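Side-chain contacts in hypothetical membrane protein (Corynebacterium glutamicum, PDB 6JSB), which binds heme through an axial tyrosine and probably passes it along the heme-uptake machinery at the corynebacterial cell surface: residues Asn81-Ser84 with Gly85-Ser89; Pro149-Leu152 with Thr153-Asn156. All coordinates share one frame; numbering follows the deposited sequence. Where two conformers were deposited one is given.

Interaction 1 of 2, residues Asn81-Ser84 with Gly85-Ser89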
ATOM      1  N   ASN A  81      -9.589  18.685  -4.162  1.00 18.91           N
ATOM      2  CA  ASN A  81      -9.667  19.636  -3.063  1.00 21.51           C
ATOM      3  C   ASN A  81     -10.889  20.541  -3.173  1.00 22.51           C
ATOM      4  O   ASN A  81     -11.029  21.317  -4.118  1.00 23.65           O
ATOM      5  CB  ASN A  81      -8.418  20.503  -2.978  1.00 21.93           C
ATOM      6  CG  ASN A  81      -8.311  21.138  -1.605  1.00 22.56           C
ATOM      7  OD1 ASN A  81      -9.160  21.972  -1.247  1.00 25.97           O
ATOM      8  ND2 ASN A  81      -7.350  20.710  -0.807  1.00 20.69           N
ATOM      9  N   HIS A  82     -11.726  20.502  -2.141  1.00 20.74           N
ATOM     10  CA  HIS A  82     -13.023  21.174  -2.138  1.00 25.14           C
ATOM     11  C   HIS A  82     -12.932  22.644  -1.751  1.00 26.07           C
ATOM     12  O   HIS A  82     -13.959  23.364  -1.767  1.00 28.70           O
ATOM     13  CB  HIS A  82     -13.895  20.418  -1.151  1.00 30.54           C
ATOM     14  CG  HIS A  82     -15.320  20.851  -1.124  1.00 33.64           C
ATOM     15  ND1 HIS A  82     -16.131  20.797  -2.237  1.00 37.66           N
ATOM     16  CD2 HIS A  82     -16.092  21.306  -0.108  1.00 39.59           C
ATOM     17  CE1 HIS A  82     -17.342  21.224  -1.912  1.00 39.60           C
ATOM     18  NE2 HIS A  82     -17.342  21.541  -0.628  1.00 42.54           N
ATOM     19  N   TYR A  83     -11.752  23.114  -1.349  1.00 24.05           N
ATOM     20  CA  TYR A  83     -11.618  24.471  -0.800  1.00 23.91           C
ATOM     21  C   TYR A  83     -11.125  25.434  -1.872  1.00 24.47           C
ATOM     22  O   TYR A  83     -10.134  25.135  -2.553  1.00 25.87           O
ATOM     23  CB  TYR A  83     -10.635  24.438   0.375  1.00 24.74           C
ATOM     24  CG  TYR A  83     -10.341  25.801   0.933  1.00 25.53           C
ATOM     25  CD1 TYR A  83     -11.278  26.482   1.697  1.00 23.83           C
ATOM     26  CD2 TYR A  83      -9.126  26.388   0.688  1.00 27.55           C
ATOM     27  CE1 TYR A  83     -10.991  27.771   2.226  1.00 25.09           C
ATOM     28  CE2 TYR A  83      -8.816  27.645   1.188  1.00 24.66           C
ATOM     29  CZ  TYR A  83      -9.741  28.343   1.950  1.00 26.41           C
ATOM     30  OH  TYR A  83      -9.417  29.606   2.412  1.00 30.12           O
ATOM     31  N   SER A  84     -11.783  26.604  -1.993  1.00 28.00           N
ATOM     32  CA  SER A  84     -11.367  27.543  -3.037  1.00 31.75           C
ATOM     33  C   SER A  84     -11.158  28.947  -2.486  1.00 31.25           C
ATOM     34  O   SER A  84     -11.131  29.921  -3.261  1.00 32.24           O
ATOM     35  CB  SER A  84     -12.377  27.571  -4.184  1.00 39.36           C
ATOM     36  OG  SER A  84     -13.670  27.837  -3.711  1.00 39.42           O
ATOM     37  N   GLY A  85     -11.020  29.081  -1.170  1.00 31.13           N
ATOM     38  CA  GLY A  85     -10.662  30.346  -0.546  1.00 29.67           C
ATOM     39  C   GLY A  85      -9.182  30.662  -0.742  1.00 31.58           C
ATOM     40  O   GLY A  85      -8.468  30.002  -1.498  1.00 28.32           O
ATOM     41  N   ASP A  86      -8.725  31.713  -0.051  1.00 31.75           N
ATOM     42  CA  ASP A  86      -7.368  32.240  -0.227  1.00 27.57           C
ATOM     43  C   ASP A  86      -6.455  31.874   0.919  1.00 31.47           C
ATOM     44  O   ASP A  86      -5.289  32.274   0.914  1.00 31.07           O
ATOM     45  CB  ASP A  86      -7.398  33.793  -0.387  1.00 29.00           C
ATOM     46  CG  ASP A  86      -8.226  34.224  -1.563  1.00 33.35           C
ATOM     47  OD1 ASP A  86      -9.117  35.064  -1.378  1.00 37.38           O
ATOM     48  OD2 ASP A  86      -8.018  33.656  -2.657  1.00 34.37           O
ATOM     49  N   ASP A  87      -6.949  31.100   1.889  1.00 28.24           N
ATOM     50  CA  ASP A  87      -6.160  30.672   3.039  1.00 30.18           C
ATOM     51  C   ASP A  87      -5.537  29.318   2.759  1.00 28.09           C
ATOM     52  O   ASP A  87      -6.177  28.268   2.934  1.00 25.98           O
ATOM     53  CB  ASP A  87      -7.034  30.590   4.285  1.00 31.59           C
ATOM     54  CG  ASP A  87      -6.249  30.182   5.522  1.00 31.42           C
ATOM     55  OD1 ASP A  87      -5.028  29.953   5.422  1.00 32.01           O
ATOM     56  OD2 ASP A  87      -6.862  30.104   6.611  1.00 32.61           O
ATOM     57  N   GLU A  88      -4.275  29.309   2.337  0.53 28.63           N
ATOM     58  CA  GLU A  88      -3.748  28.013   1.925  0.53 28.30           C
ATOM     59  C   GLU A  88      -3.570  27.048   3.088  0.53 28.43           C
ATOM     60  O   GLU A  88      -3.426  25.849   2.841  0.53 28.47           O
ATOM     61  CB  GLU A  88      -2.419  28.171   1.169  0.53 35.64           C
ATOM     62  CG  GLU A  88      -1.222  28.627   2.003  0.53 41.89           C
ATOM     63  CD  GLU A  88      -0.019  28.993   1.130  0.53 52.13           C
ATOM     64  OE1 GLU A  88      -0.194  29.152  -0.101  0.53 53.29           O
ATOM     65  OE2 GLU A  88       1.100  29.123   1.666  0.53 54.60           O
ATOM     66  N   SER A  89      -3.613  27.519   4.330  1.00 28.96           N
ATOM     67  CA  SER A  89      -3.507  26.590   5.446  1.00 29.49           C
ATOM     68  C   SER A  89      -4.779  25.758   5.634  1.00 30.06           C
ATOM     69  O   SER A  89      -4.747  24.760   6.361  1.00 28.80           O
ATOM     70  CB  SER A  89      -3.152  27.344   6.729  1.00 30.44           C
ATOM     71  OG  SER A  89      -4.242  28.056   7.283  1.00 31.99           O
TER
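The phenol ring of Tyr83 carries the backbone of Gly85 over one face: Gly85 N sits 3.4 Å above the plane, over the ring centre. At the ring's edge, in its plane, is Asp87 N, while Asp87 O approaches obliquely. Tyr83 thus packs against the inner side of a surface loop that leaves strand 68-81 and returns in strand 95-109, two antiparallel neighbours in the sheet of this HtaA-family domain, and the loop has an Asx turn at each end of the part described here. With CG anti to the backbone N (chi1 175°), the ring is carried forward beneath the chain that follows it. Its hydroxyl then receives the amide of Asp87, N to Tyr83 OH 2.9 Å, with an N-H...O angle of 151°. Asp86 N comes within 3.3 Å of the same Tyr83 OH, but its angle is too poor for a bond. Asp87 adds a carbon contact, its CB 3.2 Å from Tyr83 OH, and its carboxylate plane stands 80° from the ring. The first Asx turn lies just before the tyrosine: Asn81 OD1 accepts from Tyr83 N in the carbonyl plane at 2.8 Å, which fixes the backbone from which the ring springs, while Asn81 ND2 is bonded to Ala91 O on the returning limb. Gly85 O, bonded by Tyr36 OH and Lys35 NZ, ties the crest to a neighbouring loop. The second Asx turn starts at Asp87, whose OD1 is gripped by two donors from one face of its carboxylate: Ser89 N from well above the plane, at 3.0 Å, and Ser89 OG on the syn side, 2.8 Å from Asp87 OD1.

Interaction 2 of 2, residues Pro149-Leu152 with Thr153-Asn156. With CA (calcium ion), chain E.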
ATOM      1  N   PRO A 149       5.596 -21.077  -3.703  1.00 18.53           N
ATOM      2  CA  PRO A 149       5.407 -20.979  -2.246  1.00 22.26           C
ATOM      3  C   PRO A 149       6.518 -20.165  -1.579  1.00 23.25           C
ATOM      4  O   PRO A 149       7.696 -20.243  -1.951  1.00 24.23           O
ATOM      5  CB  PRO A 149       5.439 -22.454  -1.781  1.00 21.91           C
ATOM      6  CG  PRO A 149       5.186 -23.263  -3.026  1.00 25.86           C
ATOM      7  CD  PRO A 149       5.767 -22.459  -4.181  1.00 20.03           C
ATOM      8  N   ILE A 150       6.154 -19.394  -0.559  1.00 21.58           N
ATOM      9  CA  ILE A 150       7.097 -18.561   0.189  0.57 21.95           C
ATOM     10  C   ILE A 150       7.817 -19.427   1.212  1.00 23.78           C
ATOM     11  O   ILE A 150       7.164 -20.008   2.091  1.00 25.00           O
ATOM     12  CB  ILE A 150       6.376 -17.415   0.915  0.57 22.01           C
ATOM     13  CG1 ILE A 150       5.485 -16.624  -0.038  0.57 24.67           C
ATOM     14  CG2 ILE A 150       7.420 -16.534   1.565  0.57 20.97           C
ATOM     15  CD1 ILE A 150       6.274 -16.005  -1.115  0.57 21.57           C
ATOM     16  N   ASP A 151       9.145 -19.516   1.103  1.00 21.78           N
ATOM     17  CA  ASP A 151       9.977 -20.344   1.983  1.00 23.20           C
ATOM     18  C   ASP A 151      11.074 -19.446   2.562  1.00 25.79           C
ATOM     19  O   ASP A 151      12.089 -19.184   1.899  1.00 24.56           O
ATOM     20  CB  ASP A 151      10.562 -21.516   1.195  1.00 27.70           C
ATOM     21  CG  ASP A 151      11.504 -22.380   2.035  1.00 34.73           C
ATOM     22  OD1 ASP A 151      11.610 -22.149   3.260  1.00 27.41           O
ATOM     23  OD2 ASP A 151      12.150 -23.286   1.449  1.00 36.00           O
ATOM     24  N   LEU A 152      10.876 -18.949   3.799  1.00 24.19           N
ATOM     25  CA  LEU A 152      11.860 -18.003   4.346  1.00 21.48           C
ATOM     26  C   LEU A 152      13.104 -18.705   4.906  1.00 25.06           C
ATOM     27  O   LEU A 152      13.970 -18.045   5.494  1.00 25.50           O
ATOM     28  CB  LEU A 152      11.211 -17.120   5.416  1.00 24.26           C
ATOM     29  CG  LEU A 152       9.994 -16.320   4.959  1.00 24.94           C
ATOM     30  CD1 LEU A 152       9.432 -15.556   6.155  1.00 28.03           C
ATOM     31  CD2 LEU A 152      10.390 -15.394   3.824  1.00 25.01           C
ATOM     32  N   THR A 153      13.223 -20.013   4.720  1.00 23.89           N
ATOM     33  CA  THR A 153      14.491 -20.666   5.049  1.00 24.76           C
ATOM     34  C   THR A 153      15.431 -20.628   3.865  1.00 26.40           C
ATOM     35  O   THR A 153      16.607 -20.985   4.010  1.00 29.95           O
ATOM     36  CB  THR A 153      14.302 -22.115   5.524  1.00 27.14           C
ATOM     37  OG1 THR A 153      13.809 -22.949   4.461  1.00 30.50           O
ATOM     38  CG2 THR A 153      13.380 -22.183   6.766  1.00 28.55           C
ATOM     39  N   GLN A 154      14.948 -20.191   2.699  1.00 25.71           N
ATOM     40  CA  GLN A 154      15.849 -19.949   1.577  1.00 24.01           C
ATOM     41  C   GLN A 154      16.511 -18.586   1.739  1.00 27.00           C
ATOM     42  O   GLN A 154      15.851 -17.588   2.055  1.00 26.85           O
ATOM     43  CB  GLN A 154      15.102 -19.979   0.230  1.00 27.18           C
ATOM     44  CG  GLN A 154      14.575 -21.356  -0.146  1.00 34.77           C
ATOM     45  CD  GLN A 154      13.745 -21.327  -1.428  1.00 48.20           C
ATOM     46  OE1 GLN A 154      13.931 -20.450  -2.275  1.00 46.71           O
ATOM     47  NE2 GLN A 154      12.808 -22.276  -1.561  1.00 53.12           N
ATOM     48  N   GLU A 155      17.815 -18.528   1.470  1.00 24.97           N
ATOM     49  CA  GLU A 155      18.532 -17.290   1.775  1.00 24.06           C
ATOM     50  C   GLU A 155      18.096 -16.135   0.884  1.00 27.11           C
ATOM     51  O   GLU A 155      17.980 -14.992   1.356  1.00 24.70           O
ATOM     52  CB  GLU A 155      20.031 -17.542   1.645  1.00 23.31           C
ATOM     53  CG  GLU A 155      20.841 -16.317   1.953  1.00 25.26           C
ATOM     54  CD  GLU A 155      22.359 -16.578   1.939  1.00 35.17           C
ATOM     55  OE1 GLU A 155      22.879 -17.125   2.921  1.00 38.23           O
ATOM     56  OE2 GLU A 155      23.006 -16.206   0.939  1.00 34.78           O
ATOM     57  N   ASN A 156      17.898 -16.384  -0.411  1.00 23.73           N
ATOM     58  CA  ASN A 156      17.612 -15.296  -1.345  1.00 25.78           C
ATOM     59  C   ASN A 156      16.297 -15.614  -2.021  1.00 26.93           C
ATOM     60  O   ASN A 156      16.163 -16.667  -2.649  1.00 30.04           O
ATOM     61  CB  ASN A 156      18.728 -15.128  -2.369  1.00 29.49           C
ATOM     62  CG  ASN A 156      20.084 -14.942  -1.707  1.00 34.07           C
ATOM     63  OD1 ASN A 156      20.329 -13.907  -1.093  1.00 39.49           O
ATOM     64  ND2 ASN A 156      20.921 -15.957  -1.770  1.00 38.82           N
TER
HETATM   65 CA    CA E 303      25.053 -17.198   1.597  1.00 30.71          CA
HETATM   66  O   HOH W   1      24.761 -19.503   1.686  1.00 51.92           O
HETATM   67  O   HOH W   2      24.892 -17.979  -0.674  1.00 47.24           O
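Asp151 lays its carboxylate beside the chain that follows it, with OD1 against Thr153 and OD2 against the amide end of Gln154. Turned away from its own amide (chi1 177°), the carboxylate runs forward alongside the turn. OD1 takes two bonds: Thr153 OG1 donates to it on the syn side at 2.6 Å, somewhat out of the carboxylate plane, and Thr153 N reaches the same Asp151 OD1 from above that plane at 3.0 Å. Thr153 can offer hydroxyl and amide together because OG1 lies between its backbone N and carbonyl carbon (chi1 67°). Asp151 OD2 receives Gln154 NE2 on its anti side at 3.2 Å, the donor tilted well out of the carboxylate plane; the two flat groups stand 78° apart, and the extended glutamine chain crosses the aspartate at about a right angle. Under these side chains Gln154 N donates to Asp151 O at 3.1 Å, closing a type I turn. Leu152 points the other way, onto Phe108 and Leu190 of the sheet, so the polar side of the turn is separated from its apolar side. Beyond the turn, Glu155 extends outward and chelates a calcium ion through both oxygens, its OE2 lying 2.4 Å from the metal, with two waters as further ligands. Gln154 O is bonded by Asn192 ND2, which anchors the approach to this glutamate on strand 186-198. Asp151 therefore forms an Asx turn, through Thr153 N, that coincides with a type I beta turn, set in the loop joining strands 139-146 and 156-165 just ahead of a surface calcium site.

Interactions 1 and 2 both lie at the surface, in loops joining antiparallel strands of one sheet, but on opposite sides of the chain's centre; their centres are 50 Å apart and their nearest atoms about 38 Å. They share no strand: 81-89 connects 68-81 to 95-109, whereas 149-156 connects 139-146 to 156-165. Aspartates accepting backbone amides two residues on occur in both. In interaction 1, however, an aromatic ring packs against the loop backbone, with its side chain about 12 Å from the heme; interaction 2 relies on carboxylate, hydroxyl and amide groups and adjoins bound calcium.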